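Long-range contact in inositol monophosphatase (Zymomonas mobilis, PDB 4N81), which probably removes phosphate from inositol monophosphates or related sugar phosphates, using magnesium ions, as other members of the inositol monophosphatase superfamily do: residues R3-R11 with W127-T135. Numbering follows the deposited sequence.
Sequences RSAYEDDIR and WVGVKDLPT
The two methyls of Val130 spread into a hollow framed by Ser4, Tyr6 and Ile10. With CG1 anti to the backbone N (chi1 -173°), that branch touches both Ser4 OG and Tyr6 CD1, 3.9 Å from the latter, while CG2 meets Ile10 CD1 at 3.6 Å. At the far end of the type I beta turn that Val130 opens, Leu133 sets its CD2 methyl against the CB of Ser4, where Leu133 CD2 to Ser4 CB at 3.2 Å is closer than carbons usually pack. Beside these apolar bumps the Asp132 carboxylate reaches across with both oxygens, each by its syn lone pair: OD1 takes the hydroxyl of Ser4 (OG to OD1 2.7 Å), OD2 accepts from Ala5 N in a nearly straight bond (N to OD2 2.9 Å, 170°). Ser4 OG in turn accepts from Tyr6 N at 2.7 Å, an ST turn, so the carboxylate probably helps to steady the bend leading into the helix, with Tyr6 at its N-cap. Were Asp132 an alanine, the Ser4 hydroxyl and the Ala5 N-H would probably be left without this acceptor, and the N-terminal arm freer to swing. The Tyr6 ring points its CD1 edge at Asp132 OD1, the ring and carboxylate planes 69° apart; its OH lies 4.1 Å from Lys131 CD and hydrogen-bonds to Glu109. Helix 7-24 thus begins against the turn 130-133, which joins antiparallel strands 125-130 and 133-137 of the large mixed sheet, while Tyr6 and Ile10 also rest on Val114 and Leu115 of the adjoining strand 112-120.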
loop_
_atom_site.group_PDB
_atom_site.type_symbol
_atom_site.label_atom_id
_atom_site.label_comp_id
_atom_site.label_asym_id
_atom_site.label_seq_id
_atom_site.Cartn_x
_atom_site.Cartn_y
_atom_site.Cartn_z
ATOM N N ARG A 3 -33.567 -0.748 11.451
ATOM C CA ARG A 3 -32.593 -1.487 12.250
ATOM C C ARG A 3 -32.419 -2.927 11.750
ATOM O O ARG A 3 -33.360 -3.547 11.259
ATOM C CB ARG A 3 -32.970 -1.490 13.740
ATOM C CG ARG A 3 -33.399 -0.135 14.304
ATOM C CD ARG A 3 -34.919 0.023 14.235
ATOM N NE ARG A 3 -35.399 1.351 14.628
ATOM C CZ ARG A 3 -36.604 1.828 14.318
ATOM N NH1 ARG A 3 -37.450 1.091 13.603
ATOM N NH2 ARG A 3 -36.963 3.044 14.718
ATOM N N SER A 4 -31.202 -3.445 11.888
ATOM C CA SER A 4 -30.844 -4.802 11.466
ATOM C C SER A 4 -31.412 -5.897 12.352
ATOM O O SER A 4 -31.578 -5.714 13.548
ATOM C CB SER A 4 -29.325 -4.948 11.496
ATOM O OG SER A 4 -28.946 -6.231 11.070
ATOM N N ALA A 5 -31.635 -7.073 11.783
ATOM C CA ALA A 5 -31.916 -8.234 12.610
ATOM C C ALA A 5 -30.675 -8.606 13.427
ATOM O O ALA A 5 -30.774 -9.360 14.408
ATOM C CB ALA A 5 -32.361 -9.409 11.753
ATOM N N TYR A 6 -29.508 -8.121 12.985
ATOM C CA TYR A 6 -28.223 -8.354 13.667
ATOM C C TYR A 6 -27.722 -7.190 14.537
ATOM O O TYR A 6 -26.522 -7.102 14.850
ATOM C CB TYR A 6 -27.123 -8.702 12.630
ATOM C CG TYR A 6 -27.439 -9.978 11.921
ATOM C CD1 TYR A 6 -28.141 -9.968 10.725
ATOM C CD2 TYR A 6 -27.069 -11.193 12.464
ATOM C CE1 TYR A 6 -28.462 -11.137 10.066
ATOM C CE2 TYR A 6 -27.380 -12.373 11.821
ATOM C CZ TYR A 6 -28.080 -12.344 10.611
ATOM O OH TYR A 6 -28.418 -13.535 9.973
ATOM N N GLU A 7 -28.605 -6.275 14.920
ATOM C CA GLU A 7 -28.136 -5.038 15.558
ATOM C C GLU A 7 -27.223 -5.304 16.772
ATOM O O GLU A 7 -26.170 -4.659 16.934
ATOM C CB GLU A 7 -29.370 -4.245 16.033
ATOM C CG GLU A 7 -29.093 -2.965 16.792
ATOM C CD GLU A 7 -30.390 -2.346 17.370
ATOM O OE1 GLU A 7 -31.474 -2.568 16.773
ATOM O OE2 GLU A 7 -30.322 -1.648 18.421
ATOM N N ASP A 8 -27.600 -6.281 17.605
ATOM C CA ASP A 8 -26.817 -6.555 18.821
ATOM C C ASP A 8 -25.430 -7.101 18.490
ATOM O O ASP A 8 -24.405 -6.711 19.102
ATOM C CB ASP A 8 -27.534 -7.578 19.697
ATOM C CG ASP A 8 -28.656 -6.961 20.517
ATOM O OD1 ASP A 8 -28.612 -5.727 20.747
ATOM O OD2 ASP A 8 -29.568 -7.714 20.929
ATOM N N ASP A 9 -25.404 -7.989 17.488
ATOM C CA ASP A 9 -24.147 -8.555 17.015
ATOM C C ASP A 9 -23.268 -7.505 16.351
ATOM O O ASP A 9 -22.024 -7.573 16.439
ATOM C CB ASP A 9 -24.392 -9.720 16.040
ATOM C CG ASP A 9 -25.049 -10.929 16.725
ATOM O OD1 ASP A 9 -25.857 -11.632 16.072
ATOM O OD2 ASP A 9 -24.714 -11.198 17.902
ATOM N N ILE A 10 -23.887 -6.531 15.692
ATOM C CA ILE A 10 -23.085 -5.450 15.083
ATOM C C ILE A 10 -22.422 -4.624 16.183
ATOM O O ILE A 10 -21.239 -4.242 16.103
ATOM C CB ILE A 10 -23.985 -4.529 14.249
ATOM C CG1 ILE A 10 -24.440 -5.235 12.966
ATOM C CG2 ILE A 10 -23.261 -3.250 13.828
ATOM C CD1 ILE A 10 -25.703 -4.549 12.382
ATOM N N ARG A 11 -23.185 -4.391 17.257
ATOM C CA ARG A 11 -22.611 -3.616 18.346
ATOM C C ARG A 11 -21.427 -4.360 19.015
ATOM O O ARG A 11 -20.357 -3.788 19.298
ATOM C CB ARG A 11 -23.718 -3.282 19.373
ATOM C CG ARG A 11 -23.221 -2.440 20.546
ATOM C CD ARG A 11 -24.407 -2.125 21.526
ATOM N NE ARG A 11 -25.683 -2.018 20.808
ATOM C CZ ARG A 11 -26.707 -2.860 20.961
ATOM N NH1 ARG A 11 -26.613 -3.871 21.825
ATOM N NH2 ARG A 11 -27.830 -2.688 20.262
ATOM N N TRP A 127 -14.906 -0.402 7.789
ATOM C CA TRP A 127 -15.977 -0.847 6.893
ATOM C C TRP A 127 -16.880 -1.814 7.671
ATOM O O TRP A 127 -16.346 -2.700 8.334
ATOM C CB TRP A 127 -15.343 -1.675 5.766
ATOM C CG TRP A 127 -14.571 -0.912 4.722
ATOM C CD1 TRP A 127 -15.045 -0.506 3.473
ATOM C CD2 TRP A 127 -13.207 -0.475 4.806
ATOM N NE1 TRP A 127 -14.037 0.190 2.807
ATOM C CE2 TRP A 127 -12.898 0.192 3.580
ATOM C CE3 TRP A 127 -12.215 -0.546 5.806
ATOM C CZ2 TRP A 127 -11.610 0.710 3.306
ATOM C CZ3 TRP A 127 -10.941 -0.014 5.539
ATOM C CH2 TRP A 127 -10.648 0.600 4.296
ATOM N N VAL A 128 -18.213 -1.658 7.580
ATOM C CA VAL A 128 -19.130 -2.584 8.246
ATOM C C VAL A 128 -20.148 -3.064 7.219
ATOM O O VAL A 128 -20.843 -2.237 6.604
ATOM C CB VAL A 128 -19.919 -1.884 9.365
ATOM C CG1 VAL A 128 -20.810 -2.914 10.106
ATOM C CG2 VAL A 128 -18.935 -1.195 10.326
ATOM N N GLY A 129 -20.260 -4.390 7.051
ATOM C CA GLY A 129 -21.260 -4.966 6.156
ATOM C C GLY A 129 -22.151 -5.951 6.890
ATOM O O GLY A 129 -21.700 -6.625 7.842
ATOM N N VAL A 130 -23.421 -6.046 6.486
ATOM C CA VAL A 130 -24.358 -6.930 7.186
ATOM C C VAL A 130 -25.394 -7.343 6.147
ATOM O O VAL A 130 -25.735 -6.551 5.237
ATOM C CB VAL A 130 -25.159 -6.189 8.310
ATOM C CG1 VAL A 130 -25.988 -7.170 9.122
ATOM C CG2 VAL A 130 -24.256 -5.380 9.212
ATOM N N LYS A 131 -25.950 -8.529 6.336
ATOM C CA LYS A 131 -26.773 -9.175 5.331
ATOM C C LYS A 131 -27.979 -8.288 4.980
ATOM O O LYS A 131 -28.433 -8.277 3.843
ATOM C CB LYS A 131 -27.266 -10.501 5.950
ATOM C CG LYS A 131 -28.412 -11.192 5.261
ATOM C CD LYS A 131 -28.776 -12.477 6.028
ATOM C CE LYS A 131 -29.876 -13.270 5.338
ATOM N NZ LYS A 131 -29.937 -14.661 5.899
ATOM N N ASP A 132 -28.482 -7.525 5.940
ATOM C CA ASP A 132 -29.742 -6.813 5.691
ATOM C C ASP A 132 -29.630 -5.269 5.655
ATOM O O ASP A 132 -30.618 -4.568 5.806
ATOM C CB ASP A 132 -30.885 -7.292 6.625
ATOM C CG ASP A 132 -30.541 -7.192 8.117
ATOM O OD1 ASP A 132 -29.462 -6.675 8.480
ATOM O OD2 ASP A 132 -31.377 -7.617 8.940
ATOM N N LEU A 133 -28.417 -4.745 5.525
ATOM C CA LEU A 133 -28.224 -3.305 5.461
ATOM C C LEU A 133 -27.182 -2.955 4.404
ATOM O O LEU A 133 -26.339 -3.785 4.057
ATOM C CB LEU A 133 -27.721 -2.753 6.796
ATOM C CG LEU A 133 -28.746 -2.333 7.848
ATOM C CD1 LEU A 133 -30.057 -1.797 7.259
ATOM C CD2 LEU A 133 -28.993 -3.530 8.616
ATOM N N PRO A 134 -27.232 -1.707 3.891
ATOM C CA PRO A 134 -26.124 -1.175 3.065
ATOM C C PRO A 134 -24.832 -1.092 3.874
ATOM O O PRO A 134 -24.823 -0.801 5.078
ATOM C CB PRO A 134 -26.594 0.246 2.676
ATOM C CG PRO A 134 -27.882 0.465 3.389
ATOM C CD PRO A 134 -28.417 -0.838 3.905
ATOM N N THR A 135 -23.736 -1.346 3.189
ATOM C CA THR A 135 -22.410 -1.266 3.768
ATOM C C THR A 135 -22.094 0.178 4.109
ATOM O O THR A 135 -22.489 1.082 3.357
ATOM C CB THR A 135 -21.419 -1.821 2.777
ATOM O OG1 THR A 135 -21.647 -3.226 2.691
ATOM C CG2 THR A 135 -19.952 -1.577 3.178
#